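Local structure of hypothetical protein TT1465 (Thermus thermophilus, 1WEK) at residues Leu116-Arg119 / Val123-Val126; Ala66-Gly71 / Glu205-Leu210; Gly175-Leu180 / Gln195-Thr200; Ala46-Gly49 / Pro53-Glu56; Leu127-Ala132 / Ser149-Leu154. The protein is of unknown function but belongs to the SLOG clan of Rossmann-like proteins, in which helices flank a parallel beta sheet. All coordinates share one frame; numbering follows the deposited sequence.

In the fold
The five contacts lie around one parallel sheet. Interaction 4 comes first along the chain; interactions 1, 5 and 3 then follow in that order within the span that interaction 2 closes. Interactions 4 and 2 use the two ends of helix 53-68, and interaction 2 ties that early helix to the last one, 203-211, bringing distant parts of the chain together. Interactions 1 and 5 share helix 121-130, with centres 13 Å apart, and touch through L118 and L127. Interaction 3 meets interaction 5 where F197 and L196 pack on L152, and it meets interaction 2 through T200 and E205. Interactions 1 and 3, at opposite sides of the chain's centre, have their centres 27 Å apart, and both reach a second subunit.

Interaction 1 of 5, residues Leu116-Arg119 / Val123-Val126; sequences LSLR and VRKV
L118, the last residue of edge strand 114-118, packs against V123 and R124 on helix 121-130, just across the short beta-alpha turn of a Rossmann-like sheet. The tight part is the branched end of L118. With CG anti to the carbonyl carbon (chi1 -53°), the side chain extends toward the helix and its two methyls divide the work. CD1 presses on the base of R124, 3.5 Å from CB, while CD2 lies beside CG1 of V123. A branched leucine suits this place because one side chain can fill the angle between two consecutive helix residues. A compact valine suits the other side, where it is also packed against E24 and F25 of helix 17-34.

The looser side belongs to the rest of R124. Only its aliphatic root takes part here. Beyond CB the chain leads away from L118 and bends at chi3 (124°), so a partly exposed residue serves the core with its CB and binds the backbone O of L98, within strand 95-100, through NH1 of its guanidinium. Both meetings are oblique, and the valine one is the less close, with L118 CD2 3.9 Å from V123 CG1.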
# COMPACT_ATOMS: atom_id res chain seq x y z
N LEU A 116 3.05 -22.48 -7.84
CA LEU A 116 2.63 -21.10 -7.82
C LEU A 116 2.24 -20.71 -9.25
O LEU A 116 2.90 -21.13 -10.20
CB LEU A 116 3.78 -20.22 -7.32
CG LEU A 116 4.10 -20.28 -5.82
CD1 LEU A 116 5.44 -19.63 -5.53
CD2 LEU A 116 2.97 -19.59 -5.04
N SER A 117 1.16 -19.97 -9.40
CA SER A 117 0.75 -19.53 -10.73
C SER A 117 0.86 -18.03 -10.78
O SER A 117 0.28 -17.32 -9.96
CB SER A 117 -0.67 -20.00 -11.09
OG SER A 117 -1.55 -19.88 -9.99
N LEU A 118 1.64 -17.56 -11.75
CA LEU A 118 1.94 -16.16 -11.94
C LEU A 118 1.49 -15.68 -13.32
O LEU A 118 1.64 -16.39 -14.31
CB LEU A 118 3.46 -15.97 -11.82
CG LEU A 118 4.08 -16.54 -10.54
CD1 LEU A 118 5.58 -16.78 -10.73
CD2 LEU A 118 3.81 -15.58 -9.39
N ARG A 119 0.95 -14.47 -13.39
CA ARG A 119 0.52 -13.91 -14.66
C ARG A 119 1.69 -13.22 -15.36
O ARG A 119 1.71 -13.09 -16.59
CB ARG A 119 -0.60 -12.88 -14.43
CG ARG A 119 -2.01 -13.45 -14.22
CD ARG A 119 -2.61 -13.99 -15.54
NE ARG A 119 -4.04 -13.69 -15.70
CZ ARG A 119 -5.03 -14.30 -15.04
NH1 ARG A 119 -4.78 -15.25 -14.16
NH2 ARG A 119 -6.29 -13.94 -15.27
N VAL A 123 7.78 -11.30 -12.58
CA VAL A 123 7.67 -11.78 -11.19
C VAL A 123 8.32 -13.17 -11.10
O VAL A 123 9.12 -13.45 -10.22
CB VAL A 123 6.21 -11.89 -10.72
CG1 VAL A 123 6.17 -12.50 -9.31
CG2 VAL A 123 5.55 -10.51 -10.73
N ARG A 124 7.96 -14.04 -12.04
CA ARG A 124 8.50 -15.39 -12.08
C ARG A 124 10.04 -15.40 -12.17
O ARG A 124 10.70 -16.19 -11.49
CB ARG A 124 7.88 -16.11 -13.27
CG ARG A 124 8.54 -17.40 -13.65
CD ARG A 124 7.63 -18.20 -14.54
NE ARG A 124 8.27 -18.54 -15.80
CZ ARG A 124 7.97 -19.63 -16.50
NH1 ARG A 124 7.06 -20.48 -16.06
NH2 ARG A 124 8.57 -19.85 -17.66
N LYS A 125 10.60 -14.51 -12.99
CA LYS A 125 12.05 -14.41 -13.15
C LYS A 125 12.73 -13.99 -11.85
O LYS A 125 13.86 -14.40 -11.59
CB LYS A 125 12.43 -13.37 -14.22
CG LYS A 125 11.89 -13.62 -15.62
CD LYS A 125 12.94 -14.30 -16.50
CE LYS A 125 12.70 -13.97 -17.96
NZ LYS A 125 12.72 -12.49 -18.17
N VAL A 126 12.06 -13.15 -11.07
CA VAL A 126 12.61 -12.68 -9.81
C VAL A 126 12.64 -13.85 -8.82
O VAL A 126 13.65 -14.07 -8.14
CB VAL A 126 11.76 -11.52 -9.20
CG1 VAL A 126 12.11 -11.33 -7.73
CG2 VAL A 126 12.02 -10.21 -9.96

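Interaction 2 of 5, residues Ala66-Gly71 / Glu205-Leu210; sequences AEAGFG and EVVQAL
The CA atoms of A68 and V207 come within 7.5 Å of each other and those of F70 and L210 within 9.0 Å, so the end of helix 53-68 and the chain leaving it run past the C-terminal helix 203-211. Helix 53-68 finishes in a Schellman motif. G69 takes a positive phi of 104°, and its N bonds back to the O of A66 at 2.9 Å. Glycine fits this position because it has no CB to press against the preceding carbonyl O. The turn then delivers F70 toward the second helix.

Two small apolar contacts follow. The methyl of A68 meets CG1 of V207 at 3.8 Å; alanine is short enough for the last helical turn to approach the neighbouring backbone, and V207 turns CG1 anti to its own N to reach it. F70 works over a longer span. With chi1 at -61° its ring extends toward the base of L210, where F70 CZ sits 3.7 Å from L210 CB. The carbonyl O of L210 lies at the ring edge, near its plane, 3.4 Å from CZ, so the slightly positive rim of the ring faces the electron-rich oxygen, a favourable if weak electrostatic match.

L61 and A64 of helix 53-68 also touch V207, and L65 touches both F70 and L210. V40 of strand 39-43 lies against these last two as well. On the other flank of helix 203-211, V206 and A209 rest on F166 of strand 165-168.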
# COMPACT_ATOMS: atom_id res chain seq x y z
N ALA A 66 17.69 -33.98 -5.84
CA ALA A 66 16.87 -34.37 -4.69
C ALA A 66 17.68 -35.29 -3.79
O ALA A 66 17.72 -35.13 -2.56
CB ALA A 66 15.62 -35.08 -5.16
N GLU A 67 18.35 -36.26 -4.40
CA GLU A 67 19.16 -37.21 -3.65
C GLU A 67 20.22 -36.46 -2.84
O GLU A 67 20.40 -36.72 -1.64
CB GLU A 67 19.81 -38.22 -4.60
CG GLU A 67 18.90 -39.36 -5.03
CD GLU A 67 19.50 -40.18 -6.18
OE1 GLU A 67 18.93 -41.23 -6.56
OE2 GLU A 67 20.55 -39.77 -6.72
N ALA A 68 20.90 -35.52 -3.49
CA ALA A 68 21.95 -34.73 -2.85
C ALA A 68 21.39 -33.77 -1.79
O ALA A 68 22.14 -33.16 -1.02
CB ALA A 68 22.72 -33.95 -3.89
N GLY A 69 20.08 -33.62 -1.76
CA GLY A 69 19.49 -32.73 -0.79
C GLY A 69 19.00 -31.38 -1.27
O GLY A 69 18.68 -30.52 -0.44
N PHE A 70 18.95 -31.15 -2.58
CA PHE A 70 18.46 -29.86 -3.10
C PHE A 70 16.99 -29.96 -3.51
O PHE A 70 16.47 -31.05 -3.78
CB PHE A 70 19.24 -29.40 -4.33
CG PHE A 70 20.69 -29.18 -4.09
CD1 PHE A 70 21.60 -30.21 -4.28
CD2 PHE A 70 21.15 -27.95 -3.65
CE1 PHE A 70 22.95 -30.03 -4.04
CE2 PHE A 70 22.50 -27.74 -3.39
CZ PHE A 70 23.40 -28.78 -3.58
N GLY A 71 16.33 -28.80 -3.55
CA GLY A 71 14.97 -28.74 -4.02
C GLY A 71 15.10 -28.14 -5.42
O GLY A 71 16.01 -27.33 -5.65
N GLU A 205 28.51 -33.85 -12.81
CA GLU A 205 29.44 -32.76 -12.61
C GLU A 205 28.71 -31.55 -12.05
O GLU A 205 29.25 -30.81 -11.22
CB GLU A 205 30.14 -32.41 -13.93
CG GLU A 205 31.13 -31.27 -13.82
CD GLU A 205 32.13 -31.26 -14.96
OE1 GLU A 205 31.70 -31.21 -16.13
OE2 GLU A 205 33.35 -31.33 -14.68
N VAL A 206 27.48 -31.36 -12.51
CA VAL A 206 26.67 -30.25 -12.02
C VAL A 206 26.32 -30.44 -10.55
O VAL A 206 26.52 -29.55 -9.73
CB VAL A 206 25.35 -30.10 -12.83
CG1 VAL A 206 24.50 -28.97 -12.24
CG2 VAL A 206 25.66 -29.79 -14.29
N VAL A 207 25.80 -31.62 -10.22
CA VAL A 207 25.43 -31.89 -8.84
C VAL A 207 26.64 -31.80 -7.91
O VAL A 207 26.54 -31.26 -6.81
CB VAL A 207 24.78 -33.27 -8.69
CG1 VAL A 207 24.41 -33.50 -7.24
CG2 VAL A 207 23.55 -33.36 -9.59
N GLN A 208 27.78 -32.31 -8.36
CA GLN A 208 29.00 -32.29 -7.57
C GLN A 208 29.44 -30.85 -7.26
O GLN A 208 29.83 -30.55 -6.13
CB GLN A 208 30.13 -33.04 -8.30
CG GLN A 208 31.51 -32.87 -7.68
CD GLN A 208 32.54 -33.83 -8.27
OE1 GLN A 208 32.46 -35.04 -8.08
NE2 GLN A 208 33.52 -33.28 -8.99
N ALA A 209 29.37 -29.98 -8.26
CA ALA A 209 29.75 -28.58 -8.09
C ALA A 209 28.82 -27.88 -7.11
O ALA A 209 29.27 -27.08 -6.30
CB ALA A 209 29.70 -27.86 -9.43
N LEU A 210 27.53 -28.20 -7.18
CA LEU A 210 26.55 -27.60 -6.28
C LEU A 210 26.72 -28.12 -4.86
O LEU A 210 26.49 -27.39 -3.90
CB LEU A 210 25.13 -27.89 -6.77
CG LEU A 210 24.76 -27.26 -8.12
CD1 LEU A 210 23.41 -27.79 -8.57
CD2 LEU A 210 24.72 -25.74 -8.00

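Interaction 3 of 5, residues Gly175-Leu180 / Gln195-Thr200; sequences GLVRWL and QLFRLT
Contacts between aliphatic side chains are the closest here: CG2 of V177, on helix 170-185, meets CD2 of L199, on the edge strand 198-200, tip to tip at 3.4 Å, tighter than usual van der Waals contact. The torsion of the valine (chi1 173°) sets CG1 anti to the backbone N and leaves CG2 as the branch that faces the strand. A beta-branched residue suits a helix face that must meet a strand residue closely without a long, flexible arm.

Contacts with an aromatic ring form the second group. F197 is approached obliquely by two methyls. V177 CG2 is 3.9 Å from CE1, and L180 CD1 is 4.1 Å from CE2, so the two helix residues, one turn apart, reach CE1 and CE2, two far corners of the ring. F197 holds CG between its backbone N and carbonyl carbon (chi1 61°), the crowded position, and the ring is broad enough to meet V177 and L180 at once.

Both segments belong to a beta-alpha-beta unit, strand 165-168, helix 170-185 and strand 198-200, in which the helix crosses over to the last strand of the sheet. F197 also packs on V165 and L152, and L199 on L167.

Polar groups lie away from this seam. T200 OG1 is hydrogen-bonded to E205 and to the N of E202, just before helix 203-211, and R178 is salt-bridged to E174. Against the second subunit, L180 packs on F142 of that chain, and W179 NE1 bonds to its Y172 O.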
# COMPACT_ATOMS: atom_id res chain seq x y z
N GLY A 175 26.62 -23.41 -30.82
CA GLY A 175 26.39 -22.21 -31.61
C GLY A 175 26.31 -20.94 -30.76
O GLY A 175 26.96 -19.95 -31.07
N LEU A 176 25.54 -20.96 -29.68
CA LEU A 176 25.43 -19.78 -28.83
C LEU A 176 26.78 -19.38 -28.21
O LEU A 176 27.17 -18.21 -28.24
CB LEU A 176 24.42 -20.01 -27.71
CG LEU A 176 23.66 -18.83 -27.11
CD1 LEU A 176 23.77 -18.90 -25.61
CD2 LEU A 176 24.17 -17.50 -27.63
N VAL A 177 27.49 -20.36 -27.62
CA VAL A 177 28.78 -20.07 -27.00
C VAL A 177 29.77 -19.52 -28.03
O VAL A 177 30.53 -18.61 -27.72
CB VAL A 177 29.38 -21.32 -26.30
CG1 VAL A 177 30.79 -21.00 -25.83
CG2 VAL A 177 28.50 -21.74 -25.09
N ARG A 178 29.79 -20.07 -29.24
CA ARG A 178 30.71 -19.54 -30.24
C ARG A 178 30.33 -18.08 -30.56
O ARG A 178 31.20 -17.23 -30.65
CB ARG A 178 30.69 -20.40 -31.51
CG ARG A 178 31.18 -21.82 -31.28
CD ARG A 178 31.63 -22.50 -32.57
NE ARG A 178 31.65 -23.96 -32.44
CZ ARG A 178 32.16 -24.79 -33.34
NH1 ARG A 178 32.73 -24.32 -34.45
NH2 ARG A 178 32.11 -26.11 -33.15
N TRP A 179 29.04 -17.79 -30.71
CA TRP A 179 28.63 -16.41 -31.00
C TRP A 179 29.03 -15.50 -29.86
O TRP A 179 29.36 -14.32 -30.07
CB TRP A 179 27.12 -16.30 -31.22
CG TRP A 179 26.70 -14.90 -31.60
CD1 TRP A 179 27.07 -14.21 -32.73
CD2 TRP A 179 25.85 -14.02 -30.86
NE1 TRP A 179 26.51 -12.95 -32.73
CE2 TRP A 179 25.75 -12.81 -31.59
CE3 TRP A 179 25.16 -14.13 -29.64
CZ2 TRP A 179 24.99 -11.71 -31.14
CZ3 TRP A 179 24.40 -13.03 -29.20
CH2 TRP A 179 24.32 -11.84 -29.95
N LEU A 180 29.00 -16.03 -28.64
CA LEU A 180 29.37 -15.25 -27.47
C LEU A 180 30.87 -14.97 -27.50
O LEU A 180 31.32 -13.89 -27.12
CB LEU A 180 28.99 -15.99 -26.17
CG LEU A 180 27.49 -16.15 -25.91
CD1 LEU A 180 27.26 -16.75 -24.52
CD2 LEU A 180 26.82 -14.80 -25.99
N GLN A 195 33.41 -17.06 -18.44
CA GLN A 195 33.64 -17.96 -17.32
C GLN A 195 32.49 -17.92 -16.30
O GLN A 195 32.51 -18.65 -15.30
CB GLN A 195 34.97 -17.63 -16.63
CG GLN A 195 36.20 -18.34 -17.20
CD GLN A 195 36.49 -17.96 -18.63
OE1 GLN A 195 36.29 -18.75 -19.56
NE2 GLN A 195 36.97 -16.74 -18.82
N LEU A 196 31.49 -17.07 -16.55
CA LEU A 196 30.33 -16.97 -15.67
C LEU A 196 29.53 -18.28 -15.73
O LEU A 196 28.77 -18.60 -14.83
CB LEU A 196 29.43 -15.81 -16.09
CG LEU A 196 29.52 -14.39 -15.49
CD1 LEU A 196 30.65 -14.27 -14.46
CD2 LEU A 196 29.69 -13.39 -16.63
N PHE A 197 29.70 -19.03 -16.81
CA PHE A 197 28.99 -20.29 -16.95
C PHE A 197 29.92 -21.44 -17.32
O PHE A 197 31.03 -21.21 -17.82
CB PHE A 197 27.89 -20.16 -18.02
CG PHE A 197 28.41 -19.82 -19.39
CD1 PHE A 197 28.93 -20.82 -20.22
CD2 PHE A 197 28.40 -18.50 -19.84
CE1 PHE A 197 29.42 -20.51 -21.47
CE2 PHE A 197 28.90 -18.18 -21.10
CZ PHE A 197 29.41 -19.18 -21.92
N ARG A 198 29.47 -22.66 -17.08
CA ARG A 198 30.24 -23.85 -17.38
C ARG A 198 29.42 -24.74 -18.30
O ARG A 198 28.25 -24.99 -18.05
CB ARG A 198 30.58 -24.61 -16.10
CG ARG A 198 31.60 -23.90 -15.22
CD ARG A 198 31.85 -24.62 -13.89
NE ARG A 198 32.28 -26.01 -14.05
CZ ARG A 198 32.58 -26.82 -13.04
NH1 ARG A 198 32.49 -26.37 -11.79
NH2 ARG A 198 32.93 -28.08 -13.26
N LEU A 199 30.05 -25.23 -19.36
CA LEU A 199 29.37 -26.08 -20.32
C LEU A 199 29.74 -27.53 -20.00
O LEU A 199 30.91 -27.86 -19.87
CB LEU A 199 29.81 -25.69 -21.73
CG LEU A 199 28.88 -25.95 -22.91
CD1 LEU A 199 27.44 -25.89 -22.48
CD2 LEU A 199 29.15 -24.92 -23.98
N THR A 200 28.74 -28.40 -19.86
CA THR A 200 29.04 -29.79 -19.54
C THR A 200 28.01 -30.78 -20.06
O THR A 200 26.86 -30.43 -20.29
CB THR A 200 29.19 -30.00 -18.02
OG1 THR A 200 29.64 -31.34 -17.76
CG2 THR A 200 27.84 -29.82 -17.31

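Interaction 4 of 5, residues Ala46-Gly49 / Pro53-Glu56; sequences ARFG and PAYE. With PO4 (phosphate ion), chain G.
The F48 ring receives the methyl of A54 at its edge, near the ring plane, with CD1 3.6 Å from CB, and it is also stacked with H52. The Y55 ring has the O of F48 at its edge, near the plane and 3.6 Å from CD1, while the carbonyl carbon of G49 approaches it obliquely, 3.4 Å from the same CD1. Further back, Y55 CB lies 3.1 Å from G49 O, so it is the backbone of G49 that touches Y55. Y55 sets CG anti to its backbone N (chi1 -175°), which lays the ring along the loop. Alanine at 54 is compact enough to fit against F48 and P139.

F48 and G49 belong to the loop between strand 39-43 and helix 53-68 in a Rossmann-like fold, which folds back on A54 and Y55 in the first turn of that helix. Earlier in the loop, the N of A46 donates to O2 of a phosphate ion, probably from the crystallisation liquor, at 2.9 Å and nearly straight (173°). The same phosphate is bonded to the N of G141, the N of G143 and T144 OG1 in the PGGxGTxxE motif. Y55 OH has a weak hydrogen bond from R86.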
# COMPACT_ATOMS: atom_id res chain seq x y z
N ALA A 46 10.23 -26.79 -23.24
CA ALA A 46 8.86 -27.17 -22.91
C ALA A 46 8.32 -28.13 -23.99
O ALA A 46 7.21 -28.64 -23.86
CB ALA A 46 7.98 -25.95 -22.86
N ARG A 47 9.12 -28.37 -25.04
CA ARG A 47 8.69 -29.21 -26.16
C ARG A 47 9.34 -30.59 -26.30
O ARG A 47 8.82 -31.44 -27.02
CB ARG A 47 8.88 -28.43 -27.47
CG ARG A 47 8.29 -27.03 -27.40
CD ARG A 47 8.40 -26.25 -28.70
NE ARG A 47 8.02 -24.86 -28.46
CZ ARG A 47 7.63 -24.00 -29.40
NH1 ARG A 47 7.55 -24.38 -30.66
NH2 ARG A 47 7.30 -22.77 -29.06
N PHE A 48 10.47 -30.81 -25.63
CA PHE A 48 11.15 -32.10 -25.71
C PHE A 48 10.54 -33.03 -24.65
O PHE A 48 10.85 -32.93 -23.46
CB PHE A 48 12.66 -31.91 -25.46
CG PHE A 48 13.34 -31.02 -26.46
CD1 PHE A 48 14.59 -30.46 -26.18
CD2 PHE A 48 12.75 -30.73 -27.69
CE1 PHE A 48 15.24 -29.65 -27.09
CE2 PHE A 48 13.39 -29.91 -28.62
CZ PHE A 48 14.64 -29.37 -28.33
N GLY A 49 9.68 -33.94 -25.08
CA GLY A 49 9.03 -34.85 -24.15
C GLY A 49 9.73 -36.16 -23.82
O GLY A 49 10.89 -36.38 -24.16
N PRO A 53 16.40 -36.98 -25.53
CA PRO A 53 17.63 -36.89 -24.73
C PRO A 53 17.57 -35.81 -23.64
O PRO A 53 18.03 -36.02 -22.51
CB PRO A 53 18.70 -36.58 -25.78
CG PRO A 53 18.18 -37.23 -26.98
CD PRO A 53 16.72 -36.87 -26.96
N ALA A 54 17.02 -34.65 -23.98
CA ALA A 54 16.91 -33.56 -23.02
C ALA A 54 16.00 -33.93 -21.87
O ALA A 54 16.23 -33.53 -20.73
CB ALA A 54 16.40 -32.32 -23.71
N TYR A 55 14.96 -34.70 -22.16
CA TYR A 55 14.00 -35.09 -21.14
C TYR A 55 14.63 -36.09 -20.18
O TYR A 55 14.56 -35.93 -18.96
CB TYR A 55 12.78 -35.72 -21.79
CG TYR A 55 11.67 -36.04 -20.81
CD1 TYR A 55 10.59 -35.19 -20.65
CD2 TYR A 55 11.71 -37.21 -20.04
CE1 TYR A 55 9.56 -35.48 -19.76
CE2 TYR A 55 10.69 -37.51 -19.14
CZ TYR A 55 9.62 -36.64 -19.01
OH TYR A 55 8.61 -36.92 -18.12
N GLU A 56 15.25 -37.13 -20.73
CA GLU A 56 15.87 -38.14 -19.89
C GLU A 56 16.94 -37.50 -19.02
O GLU A 56 16.99 -37.73 -17.81
CB GLU A 56 16.48 -39.26 -20.76
CG GLU A 56 15.45 -39.97 -21.65
CD GLU A 56 14.13 -40.25 -20.92
OE1 GLU A 56 14.15 -40.95 -19.88
OE2 GLU A 56 13.08 -39.78 -21.40
P PO4 G . 11.25 -22.85 -23.94
O1 PO4 G . 12.74 -22.95 -23.83
O2 PO4 G . 10.70 -24.17 -24.35
O3 PO4 G . 10.91 -21.83 -24.97
O4 PO4 G . 10.68 -22.45 -22.63

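Interaction 5 of 5, residues Leu127-Ala132 / Ser149-Leu154; sequences LFVRYA and SEVLVL
Two helices that flank strand 132-137 meet here, and V129 near the end of helix 121-130 faces V151 and L154 of helix 142-156. The CA atoms of V129 and V151 are 7.9 Å apart, and the side chains touch only lightly. CG1 of V129 lies 4.3 Å from CG1 of V151 and 4.2 Å from CD1 of L154, so one methyl sits between two residues on neighbouring turns of the facing helix. A negative chi1 of -53° at V129 turns CG1 to that helix. The small valine and the longer leucine divide the distance: V151 stays near the helix surface, and L154 extends its branch to meet the same methyl. F135 of strand 132-137 packs against both valines.

In the Rossmann-like fold, helix 121-130 carries the chain from the edge strand 114-118 across to strand 132-137 in the other half of the sheet. The change of direction comes just after V129, where A132 N is bonded to V129 O at 3.0 Å. Beside this turn, R130 NH1 donates to Y131 OH at 2.9 Å, with the hydroxyl in the guanidinium plane but the bond bent to 137°. The cation-pi contact of R130 with F29 also fixes the arginine, and a second subunit gives it the O of E13 as a hydrogen-bond partner.

Helix 142-156 meets that second subunit too: E150 OE2 forms a salt bridge with K125 of the neighbouring chain, and S149 OG is hydrogen-bonded to its counterpart there.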
# COMPACT_ATOMS: atom_id res chain seq x y z
N LEU A 127 11.55 -14.61 -8.75
CA LEU A 127 11.49 -15.74 -7.84
C LEU A 127 12.51 -16.81 -8.22
O LEU A 127 12.93 -17.59 -7.38
CB LEU A 127 10.08 -16.34 -7.83
CG LEU A 127 9.04 -15.34 -7.32
CD1 LEU A 127 7.64 -15.93 -7.45
CD2 LEU A 127 9.36 -14.99 -5.87
N PHE A 128 12.88 -16.85 -9.49
CA PHE A 128 13.85 -17.83 -9.96
C PHE A 128 15.27 -17.57 -9.44
O PHE A 128 16.08 -18.49 -9.32
CB PHE A 128 13.86 -17.85 -11.49
CG PHE A 128 13.12 -19.00 -12.10
CD1 PHE A 128 12.16 -18.79 -13.09
CD2 PHE A 128 13.38 -20.30 -11.69
CE1 PHE A 128 11.48 -19.86 -13.68
CE2 PHE A 128 12.71 -21.39 -12.27
CZ PHE A 128 11.76 -21.16 -13.27
N VAL A 129 15.59 -16.31 -9.14
CA VAL A 129 16.94 -15.99 -8.66
C VAL A 129 17.01 -15.65 -7.17
O VAL A 129 17.97 -16.02 -6.48
CB VAL A 129 17.57 -14.82 -9.45
CG1 VAL A 129 17.52 -15.10 -10.94
CG2 VAL A 129 16.83 -13.54 -9.16
N ARG A 130 16.00 -14.94 -6.68
CA ARG A 130 15.98 -14.51 -5.29
C ARG A 130 16.45 -15.57 -4.30
O ARG A 130 17.18 -15.27 -3.36
CB ARG A 130 14.58 -14.04 -4.90
CG ARG A 130 14.55 -13.07 -3.72
CD ARG A 130 13.20 -12.35 -3.66
NE ARG A 130 13.25 -11.04 -3.02
CZ ARG A 130 12.91 -10.79 -1.76
NH1 ARG A 130 12.48 -11.77 -0.97
NH2 ARG A 130 12.97 -9.55 -1.29
N TYR A 131 16.05 -16.82 -4.52
CA TYR A 131 16.41 -17.88 -3.60
C TYR A 131 17.28 -18.99 -4.18
O TYR A 131 17.34 -20.07 -3.61
CB TYR A 131 15.13 -18.51 -3.02
CG TYR A 131 14.20 -17.50 -2.37
CD1 TYR A 131 13.25 -16.80 -3.11
CD2 TYR A 131 14.32 -17.21 -1.01
CE1 TYR A 131 12.45 -15.83 -2.53
CE2 TYR A 131 13.52 -16.23 -0.41
CZ TYR A 131 12.59 -15.54 -1.18
OH TYR A 131 11.84 -14.55 -0.59
N ALA A 132 17.95 -18.74 -5.29
CA ALA A 132 18.76 -19.79 -5.91
C ALA A 132 20.22 -19.87 -5.46
O ALA A 132 20.85 -18.86 -5.15
CB ALA A 132 18.71 -19.66 -7.43
N SER A 149 20.22 -15.52 -20.55
CA SER A 149 20.77 -14.20 -20.79
C SER A 149 20.50 -13.28 -19.62
O SER A 149 21.34 -12.45 -19.28
CB SER A 149 20.26 -13.59 -22.13
OG SER A 149 18.87 -13.30 -22.12
N GLU A 150 19.36 -13.44 -18.95
CA GLU A 150 19.08 -12.58 -17.81
C GLU A 150 20.06 -12.81 -16.66
O GLU A 150 20.62 -11.84 -16.12
CB GLU A 150 17.66 -12.76 -17.26
CG GLU A 150 17.45 -11.86 -16.04
CD GLU A 150 16.05 -11.86 -15.47
OE1 GLU A 150 15.62 -12.88 -14.87
OE2 GLU A 150 15.36 -10.82 -15.60
N VAL A 151 20.25 -14.07 -16.27
CA VAL A 151 21.15 -14.39 -15.17
C VAL A 151 22.59 -14.00 -15.49
O VAL A 151 23.31 -13.56 -14.61
CB VAL A 151 21.10 -15.90 -14.77
CG1 VAL A 151 19.68 -16.31 -14.43
CG2 VAL A 151 21.66 -16.78 -15.88
N LEU A 152 23.00 -14.16 -16.75
CA LEU A 152 24.36 -13.79 -17.14
C LEU A 152 24.60 -12.32 -16.88
O LEU A 152 25.64 -11.93 -16.35
CB LEU A 152 24.63 -14.13 -18.61
CG LEU A 152 24.77 -15.64 -18.85
CD1 LEU A 152 25.19 -15.91 -20.27
CD2 LEU A 152 25.81 -16.21 -17.88
N VAL A 153 23.61 -11.50 -17.25
CA VAL A 153 23.66 -10.05 -17.04
C VAL A 153 23.79 -9.72 -15.55
O VAL A 153 24.63 -8.90 -15.16
CB VAL A 153 22.38 -9.36 -17.59
CG1 VAL A 153 22.24 -7.98 -17.01
CG2 VAL A 153 22.47 -9.26 -19.12
N LEU A 154 22.95 -10.37 -14.75
CA LEU A 154 22.93 -10.17 -13.30
C LEU A 154 24.27 -10.53 -12.68
O LEU A 154 24.71 -9.88 -11.71
CB LEU A 154 21.80 -11.00 -12.66
CG LEU A 154 20.36 -10.57 -12.94
CD1 LEU A 154 19.36 -11.56 -12.32
CD2 LEU A 154 20.13 -9.17 -12.38